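Catechol 1,2-dioxygenase (Pseudomonas putida, PDB 2AZQ) probably catalyses the ferric-iron-dependent intradiol cleavage of catechol by dioxygen to cis,cis-muconate, opening the catechol branch of the beta-ketoadipate pathway. Local coordinates at residues A[114-119]-A[176-181]; A[150-155]-A[222-227]; A[234-239]-A[286-291]. All blocks are in the same frame, centred on the assembly; numbering follows the deposited sequence.

Contact 1: residues A[114-119]-A[176-181]; sequences APLAQG and RRRIIT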
# COMPACT_ATOMS: atom_id res chain seq x y z
N ALA A 114 6.49 25.38 11.21
CA ALA A 114 6.19 25.67 12.62
C ALA A 114 6.66 27.08 13.01
O ALA A 114 7.58 27.61 12.40
CB ALA A 114 6.86 24.65 13.53
N PRO A 115 6.02 27.70 14.02
CA PRO A 115 6.39 29.04 14.48
C PRO A 115 7.90 29.16 14.73
O PRO A 115 8.54 28.28 15.31
CB PRO A 115 5.57 29.21 15.75
CG PRO A 115 4.30 28.50 15.38
CD PRO A 115 4.88 27.20 14.82
N LEU A 116 8.43 30.28 14.28
CA LEU A 116 9.85 30.56 14.34
C LEU A 116 10.29 31.51 15.48
O LEU A 116 9.65 32.55 15.72
CB LEU A 116 10.20 31.11 12.97
CG LEU A 116 11.59 31.53 12.61
CD1 LEU A 116 12.61 30.51 13.11
CD2 LEU A 116 11.59 31.65 11.10
N ALA A 117 11.39 31.18 16.15
CA ALA A 117 11.86 32.01 17.27
C ALA A 117 13.37 32.12 17.45
O ALA A 117 14.11 31.16 17.21
CB ALA A 117 11.20 31.52 18.59
N GLN A 118 13.82 33.30 17.89
CA GLN A 118 15.23 33.59 18.14
C GLN A 118 15.62 33.06 19.52
O GLN A 118 14.95 33.35 20.49
CB GLN A 118 15.46 35.10 18.15
CG GLN A 118 14.84 35.85 16.98
CD GLN A 118 15.45 35.48 15.63
OE1 GLN A 118 15.49 34.30 15.25
NE2 GLN A 118 15.91 36.48 14.90
N GLY A 119 16.69 32.26 19.58
CA GLY A 119 17.19 31.70 20.83
C GLY A 119 16.31 31.08 21.91
O GLY A 119 16.72 30.10 22.51
N ARG A 176 5.54 22.33 18.69
CA ARG A 176 6.25 22.40 17.41
C ARG A 176 6.87 23.78 17.19
O ARG A 176 6.17 24.79 17.15
CB ARG A 176 5.29 22.09 16.26
CG ARG A 176 4.89 20.62 16.14
CD ARG A 176 3.69 20.37 15.22
NE ARG A 176 3.40 18.94 15.09
CZ ARG A 176 4.16 18.11 14.38
NH1 ARG A 176 5.22 18.60 13.74
NH2 ARG A 176 3.87 16.82 14.34
N ARG A 177 8.19 23.82 17.03
CA ARG A 177 8.86 25.10 16.82
C ARG A 177 10.22 25.06 16.10
O ARG A 177 10.93 24.05 16.06
CB ARG A 177 9.10 25.82 18.18
CG ARG A 177 7.88 26.24 18.99
CD ARG A 177 7.12 27.40 18.35
NE ARG A 177 6.00 27.85 19.19
CZ ARG A 177 4.89 27.15 19.44
NH1 ARG A 177 3.95 27.67 20.23
NH2 ARG A 177 4.69 25.95 18.91
N ARG A 178 10.57 26.20 15.52
CA ARG A 178 11.85 26.33 14.89
C ARG A 178 12.59 27.41 15.68
O ARG A 178 12.24 28.59 15.64
CB ARG A 178 11.69 26.70 13.42
CG ARG A 178 11.56 25.51 12.47
CD ARG A 178 11.39 26.00 11.04
NE ARG A 178 10.11 26.67 10.90
CZ ARG A 178 9.82 27.58 9.97
NH1 ARG A 178 10.72 27.94 9.07
NH2 ARG A 178 8.62 28.13 9.94
N ILE A 179 13.59 26.95 16.44
CA ILE A 179 14.43 27.82 17.29
C ILE A 179 15.73 28.20 16.59
O ILE A 179 16.44 27.32 16.12
CB ILE A 179 14.80 27.09 18.63
CG1 ILE A 179 13.55 26.87 19.49
CG2 ILE A 179 15.76 27.92 19.43
CD1 ILE A 179 13.78 26.04 20.73
N ILE A 180 16.03 29.49 16.50
CA ILE A 180 17.29 29.97 15.88
C ILE A 180 18.37 30.10 16.95
O ILE A 180 18.17 30.81 17.94
CB ILE A 180 17.17 31.39 15.28
CG1 ILE A 180 15.99 31.48 14.30
CG2 ILE A 180 18.48 31.77 14.66
CD1 ILE A 180 16.00 30.48 13.21
N THR A 181 19.53 29.48 16.79
CA THR A 181 20.54 29.62 17.85
C THR A 181 21.12 31.04 17.93
O THR A 181 21.28 31.69 16.90
CB THR A 181 21.72 28.59 17.72
OG1 THR A 181 22.25 28.58 16.39
CG2 THR A 181 21.24 27.20 18.09

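Contact 2: residues A[150-155]-A[222-227]; sequences ATVDLW and VHFFIS. With FE (Fe (III) ion), chain B.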
# COMPACT_ATOMS: atom_id res chain seq x y z
N ALA A 150 22.05 28.67 13.65
CA ALA A 150 21.61 27.40 13.06
C ALA A 150 20.17 27.25 13.53
O ALA A 150 19.78 27.80 14.57
CB ALA A 150 22.44 26.25 13.59
N THR A 151 19.37 26.53 12.75
CA THR A 151 17.96 26.31 13.07
C THR A 151 17.73 24.96 13.71
O THR A 151 18.15 23.95 13.17
CB THR A 151 17.10 26.39 11.80
OG1 THR A 151 16.99 27.75 11.38
CG2 THR A 151 15.72 25.80 12.04
N VAL A 152 17.12 24.91 14.89
CA VAL A 152 16.83 23.60 15.43
C VAL A 152 15.30 23.51 15.35
O VAL A 152 14.57 24.29 16.00
CB VAL A 152 17.35 23.34 16.90
CG1 VAL A 152 18.42 24.34 17.29
CG2 VAL A 152 16.19 23.27 17.88
N ASP A 153 14.85 22.58 14.50
CA ASP A 153 13.44 22.30 14.21
C ASP A 153 12.95 21.12 15.07
O ASP A 153 13.31 19.98 14.76
CB ASP A 153 13.33 21.91 12.75
CG ASP A 153 11.99 22.20 12.17
OD1 ASP A 153 10.98 22.03 12.90
OD2 ASP A 153 11.96 22.57 10.96
N LEU A 154 12.13 21.37 16.09
CA LEU A 154 11.69 20.28 16.97
C LEU A 154 10.20 20.07 17.17
O LEU A 154 9.41 21.01 17.20
CB LEU A 154 12.34 20.41 18.36
CG LEU A 154 11.93 21.52 19.35
CD1 LEU A 154 12.72 21.31 20.65
CD2 LEU A 154 12.16 22.91 18.79
N TRP A 155 9.82 18.81 17.33
CA TRP A 155 8.43 18.44 17.55
C TRP A 155 8.36 17.22 18.47
O TRP A 155 9.24 16.37 18.42
CB TRP A 155 7.73 18.17 16.20
CG TRP A 155 8.23 16.99 15.36
CD1 TRP A 155 7.59 15.79 15.19
CD2 TRP A 155 9.39 16.94 14.50
NE1 TRP A 155 8.27 15.00 14.29
CE2 TRP A 155 9.38 15.68 13.85
CE3 TRP A 155 10.44 17.83 14.22
CZ2 TRP A 155 10.36 15.28 12.94
CZ3 TRP A 155 11.43 17.43 13.31
CH2 TRP A 155 11.38 16.17 12.68
N VAL A 222 12.13 13.34 21.57
CA VAL A 222 11.92 14.66 20.99
C VAL A 222 12.60 14.63 19.64
O VAL A 222 13.76 14.28 19.54
CB VAL A 222 12.54 15.81 21.88
CG1 VAL A 222 12.10 17.14 21.38
CG2 VAL A 222 12.15 15.65 23.31
N HIS A 223 11.88 14.96 18.58
CA HIS A 223 12.49 14.94 17.22
C HIS A 223 13.25 16.22 16.82
O HIS A 223 12.86 17.34 17.17
CB HIS A 223 11.36 14.75 16.19
CG HIS A 223 10.58 13.48 16.33
ND1 HIS A 223 10.98 12.28 15.79
CD2 HIS A 223 9.40 13.24 16.96
CE1 HIS A 223 10.09 11.35 16.09
NE2 HIS A 223 9.12 11.91 16.79
N PHE A 224 14.36 16.06 16.12
CA PHE A 224 15.11 17.23 15.66
C PHE A 224 15.53 17.22 14.22
O PHE A 224 15.93 16.19 13.67
CB PHE A 224 16.39 17.49 16.45
CG PHE A 224 16.18 17.80 17.88
CD1 PHE A 224 16.05 16.79 18.81
CD2 PHE A 224 16.13 19.13 18.31
CE1 PHE A 224 15.88 17.08 20.15
CE2 PHE A 224 15.96 19.43 19.64
CZ PHE A 224 15.84 18.40 20.57
N PHE A 225 15.44 18.40 13.62
CA PHE A 225 15.89 18.66 12.26
C PHE A 225 16.87 19.80 12.59
O PHE A 225 16.47 20.82 13.14
CB PHE A 225 14.77 19.20 11.38
CG PHE A 225 14.11 18.17 10.54
CD1 PHE A 225 12.93 18.48 9.86
CD2 PHE A 225 14.64 16.91 10.39
CE1 PHE A 225 12.29 17.53 9.05
CE2 PHE A 225 14.00 15.97 9.58
CZ PHE A 225 12.82 16.28 8.91
N ILE A 226 18.15 19.59 12.30
CA ILE A 226 19.15 20.60 12.61
C ILE A 226 19.95 20.89 11.36
O ILE A 226 20.45 19.99 10.67
CB ILE A 226 20.01 20.15 13.82
CG1 ILE A 226 19.05 19.84 14.99
CG2 ILE A 226 20.99 21.25 14.23
CD1 ILE A 226 19.60 19.89 16.38
N SER A 227 20.06 22.17 11.05
CA SER A 227 20.74 22.55 9.84
C SER A 227 21.27 23.96 9.98
O SER A 227 20.72 24.75 10.71
CB SER A 227 19.75 22.42 8.67
OG SER A 227 18.53 23.07 8.94
FE FE B . 7.79 10.50 17.29

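Contact 3: residues A[234-239]-A[286-291]; sequences LTTQIN and FDFRLQ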
# COMPACT_ATOMS: atom_id res chain seq x y z
N LEU A 234 20.91 17.39 9.67
CA LEU A 234 20.84 16.20 10.55
C LEU A 234 19.43 15.94 11.08
O LEU A 234 18.74 16.85 11.52
CB LEU A 234 21.86 16.37 11.69
CG LEU A 234 22.15 15.51 12.94
CD1 LEU A 234 21.14 15.79 14.01
CD2 LEU A 234 22.24 14.05 12.60
N THR A 235 18.99 14.68 10.99
CA THR A 235 17.69 14.27 11.47
C THR A 235 18.04 13.37 12.63
O THR A 235 18.79 12.42 12.45
CB THR A 235 16.92 13.47 10.42
OG1 THR A 235 16.69 14.32 9.30
CG2 THR A 235 15.57 12.98 10.93
N THR A 236 17.53 13.68 13.81
CA THR A 236 17.83 12.87 14.98
C THR A 236 16.76 13.02 16.06
O THR A 236 15.80 13.78 15.90
CB THR A 236 19.22 13.27 15.56
OG1 THR A 236 19.61 12.33 16.56
CG2 THR A 236 19.16 14.68 16.17
N GLN A 237 16.92 12.27 17.15
CA GLN A 237 15.99 12.29 18.29
C GLN A 237 16.80 12.34 19.58
O GLN A 237 17.99 12.02 19.58
CB GLN A 237 15.13 11.00 18.36
CG GLN A 237 14.03 10.84 17.33
CD GLN A 237 13.21 9.52 17.46
OE1 GLN A 237 13.14 8.90 18.52
NE2 GLN A 237 12.54 9.12 16.36
N ILE A 238 16.16 12.77 20.67
CA ILE A 238 16.76 12.70 22.00
C ILE A 238 15.78 11.70 22.65
O ILE A 238 14.58 11.94 22.61
CB ILE A 238 16.67 14.02 22.85
CG1 ILE A 238 17.56 15.12 22.27
CG2 ILE A 238 17.07 13.76 24.30
CD1 ILE A 238 17.43 16.47 23.04
N ASN A 239 16.26 10.57 23.19
CA ASN A 239 15.36 9.65 23.89
C ASN A 239 15.55 9.89 25.37
O ASN A 239 16.68 9.98 25.83
CB ASN A 239 15.74 8.21 23.65
CG ASN A 239 15.60 7.81 22.25
OD1 ASN A 239 14.51 7.84 21.69
ND2 ASN A 239 16.72 7.42 21.64
N PHE A 286 21.29 19.11 25.92
CA PHE A 286 21.84 18.25 24.89
C PHE A 286 22.32 19.15 23.75
O PHE A 286 21.61 20.07 23.34
CB PHE A 286 20.74 17.29 24.42
CG PHE A 286 21.23 16.15 23.62
CD1 PHE A 286 21.36 14.90 24.19
CD2 PHE A 286 21.58 16.33 22.27
CE1 PHE A 286 21.85 13.81 23.43
CE2 PHE A 286 22.07 15.25 21.50
CZ PHE A 286 22.20 13.99 22.08
N ASP A 287 23.54 18.86 23.27
CA ASP A 287 24.17 19.61 22.17
C ASP A 287 24.29 18.76 20.92
O ASP A 287 24.50 17.54 20.96
CB ASP A 287 25.59 20.04 22.53
CG ASP A 287 25.65 20.84 23.80
OD1 ASP A 287 25.01 21.91 23.88
OD2 ASP A 287 26.37 20.39 24.72
N PHE A 288 24.19 19.43 19.78
CA PHE A 288 24.31 18.74 18.52
C PHE A 288 25.56 19.27 17.89
O PHE A 288 25.83 20.46 17.96
CB PHE A 288 23.09 19.03 17.66
CG PHE A 288 21.80 18.77 18.36
CD1 PHE A 288 21.28 19.71 19.24
CD2 PHE A 288 21.13 17.55 18.16
CE1 PHE A 288 20.09 19.44 19.92
CE2 PHE A 288 19.93 17.28 18.84
CZ PHE A 288 19.41 18.22 19.72
N ARG A 289 26.33 18.35 17.32
CA ARG A 289 27.58 18.68 16.67
C ARG A 289 27.36 18.32 15.21
O ARG A 289 27.05 17.16 14.90
CB ARG A 289 28.70 17.85 17.30
CG ARG A 289 30.07 18.18 16.76
CD ARG A 289 31.17 17.50 17.50
NE ARG A 289 32.41 18.11 17.06
CZ ARG A 289 33.63 17.84 17.54
NH1 ARG A 289 33.80 16.92 18.50
NH2 ARG A 289 34.69 18.50 17.06
N LEU A 290 27.49 19.29 14.30
CA LEU A 290 27.26 19.03 12.88
C LEU A 290 28.53 18.79 12.08
O LEU A 290 29.64 18.93 12.59
CB LEU A 290 26.49 20.19 12.21
CG LEU A 290 25.15 20.67 12.78
CD1 LEU A 290 24.69 21.86 11.99
CD2 LEU A 290 24.11 19.58 12.72
N GLN A 291 28.35 18.44 10.82
CA GLN A 291 29.44 18.17 9.92
C GLN A 291 29.54 19.24 8.86
O GLN A 291 28.54 19.87 8.50
CB GLN A 291 29.22 16.84 9.22
CG GLN A 291 29.30 15.63 10.12
CD GLN A 291 29.02 14.34 9.37
OE1 GLN A 291 29.45 14.17 8.23
NE2 GLN A 291 28.31 13.42 10.00

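Contact 1: residues A[114-119]-A[176-181]
Arg178 grips the backbone carbonyl of Ala114 through its guanidinium. NH2 makes the main hydrogen bond to Ala114 O (2.7 Å), and NE adds a weak one to the same atom; the oxygen lies at the edge of the guanidinium, tilted slightly from its plane. A bend at chi3 (-67°) turns the guanidinium of Arg178 toward Ala114. The backbones form a parallel ladder. Arg178 bonds to the residues flanking Leu116, its N donating a hydrogen bond to Pro115 O (2.9 Å) and its O accepting one from Ala117 N (2.8 Å). Ile180 repeats the pattern around Gln118, bonding to Ala117 O and Gly119 N.

Pro115 has no N-H with which to continue the ladder toward Arg176 O. Arg176 O instead accepts a hydrogen bond from Arg177 NH2 (2.6 Å), which lies above the carbonyl plane and not on a lone pair; Pro115 CG sits over one face of the same guanidinium, offset toward its rim. Beyond the polar groups, Leu116 crosses Ile180 at a slant, their CD1 atoms touching (3.4 Å), and Gln118 runs alongside Ile180 in the same direction. Ala117 and Ile179 lie on the other face, where Ile179 packs on Tyr187 and Val121. Gly119, just after the strand, has a positive phi of 45°, a conformation that glycine adopts readily.

Strand 176-180 is also bound on its other side to strand 151-155, so strand 116-118 adds a short parallel partner to it. Arg176, whose NH2 bonds to Leu109 O, packs against the iron ligand Tyr163. The chemistry is that of a partly exposed sheet margin: backbone bonds fix the register, while long arginines combine aliphatic packing with charged ends that donate to backbone carbonyls such as Ala114 O and Arg176 O.

Contact 2: residues A[150-155]-A[222-227]
The indole of Trp155 lies flat over His223. Its six-membered ring receives His223 CB over the centre of one face, 3.3 Å from the ring centroid, and its five-membered ring makes an offset stack with the imidazole, centroids 4.3 Å apart and planes at 12°. The far edge of the indole, CZ3 and CH2, points into the face of Phe225 (centroids 5.0 Å apart, planes at 64°), while Asp153 OD2, bonded to Tyr110 OH, lies at the edge of that phenyl ring. Trp155 CG stands between its backbone N and carbonyl carbon (chi1 64°), which swings the indole across to the neighbouring strand. The stack leaves His223 NE2 to bind the ferric ion at 2.0 Å, with Tyr163, Tyr197 and His221 as the other protein ligands; the indole probably orients the imidazole from the second shell.

On the other face, Leu154 CD1 and Val152 CG2 lie beside Phe224, apolar residues suited to a buried interior. Antiparallel backbone bonds, such as Asp153 N to Phe225 O (2.8 Å), join the strands. Strand 151-155 is flanked on its other side by strand 176-180, and strand 217-227 by strand 234-240, while strand 132-140 packs against Val152 and Leu154.

Contact 3: residues A[234-239]-A[286-291]
Strands 234-240 and 281-289 belong to the curled beta-sheet core of the intradiol dioxygenase domain, where both pair with strand 259-265 and here face each other across the interior. Their touching parts run 167° apart in direction, and the contact is made by side chains alone.

Ile238 carries one end. Its CD1 reaches Phe286 CB (3.7 Å), while CG1 stands over the face of the Phe286 ring, 4.2 Å from the centroid and 16° off the normal, a CH-pi contact. The two side chains run past one another in opposing senses, and CD1 also approaches Phe288 CZ (4.2 Å). Phe288 receives Thr236 at its edge, where CG2 lies 3.8 Å from CE2; over one of its faces is CD2 of Phe286, so the two phenylalanines are themselves in contact. With OG1 anti to the backbone N (chi1 -171°), Thr236 offers its methyl to the ring. At the other end Leu234 CB touches Leu290 CD2 (4.1 Å).

An alanine in place of Ile238 would probably open a gap beside the face of Phe286 and leave that ring, with the end of Phe288, freer to shift.

Beta-branched isoleucine suits an extended strand and brings its ethyl branch against a flat ring, while threonine presents a methyl and its hydroxyl has a weak hydrogen bond with Pro102 O. Gln237 points away from this contact; its OE1 bonds to Arg218 NH2 and its side chain touches His223. Phe224 of the adjoining strand packs against both Ile238 and Phe288. Without polar groups between the side chains, the contact implies a largely apolar, mostly buried interior, held by dispersion and by exclusion of water, beside strand 217-227, which supplies both iron-binding histidines.

In the fold
Contacts 2 and 3 are buried, whereas contact 1 is partly exposed at the sheet's margin. Contacts 1 and 2 share neighbouring strands: 176-180 bonds to 151-155, as through Ile179 O and Val152 N. Strand 217-227 in turn pairs with 234-240, so contact 2 lies between the other two. Contacts 1 and 3 do not touch. The chemistry follows position: backbone pairing and arginine at the margin in contact 1, backbone pairing with aromatic stacking on an iron ligand in contact 2, and apolar side-chain groups alone, including a threonine methyl, in contact 3. Contact 2 joins the regions, its Phe224 face adjoining the interior of contact 3 while its Trp155 face borders the metal.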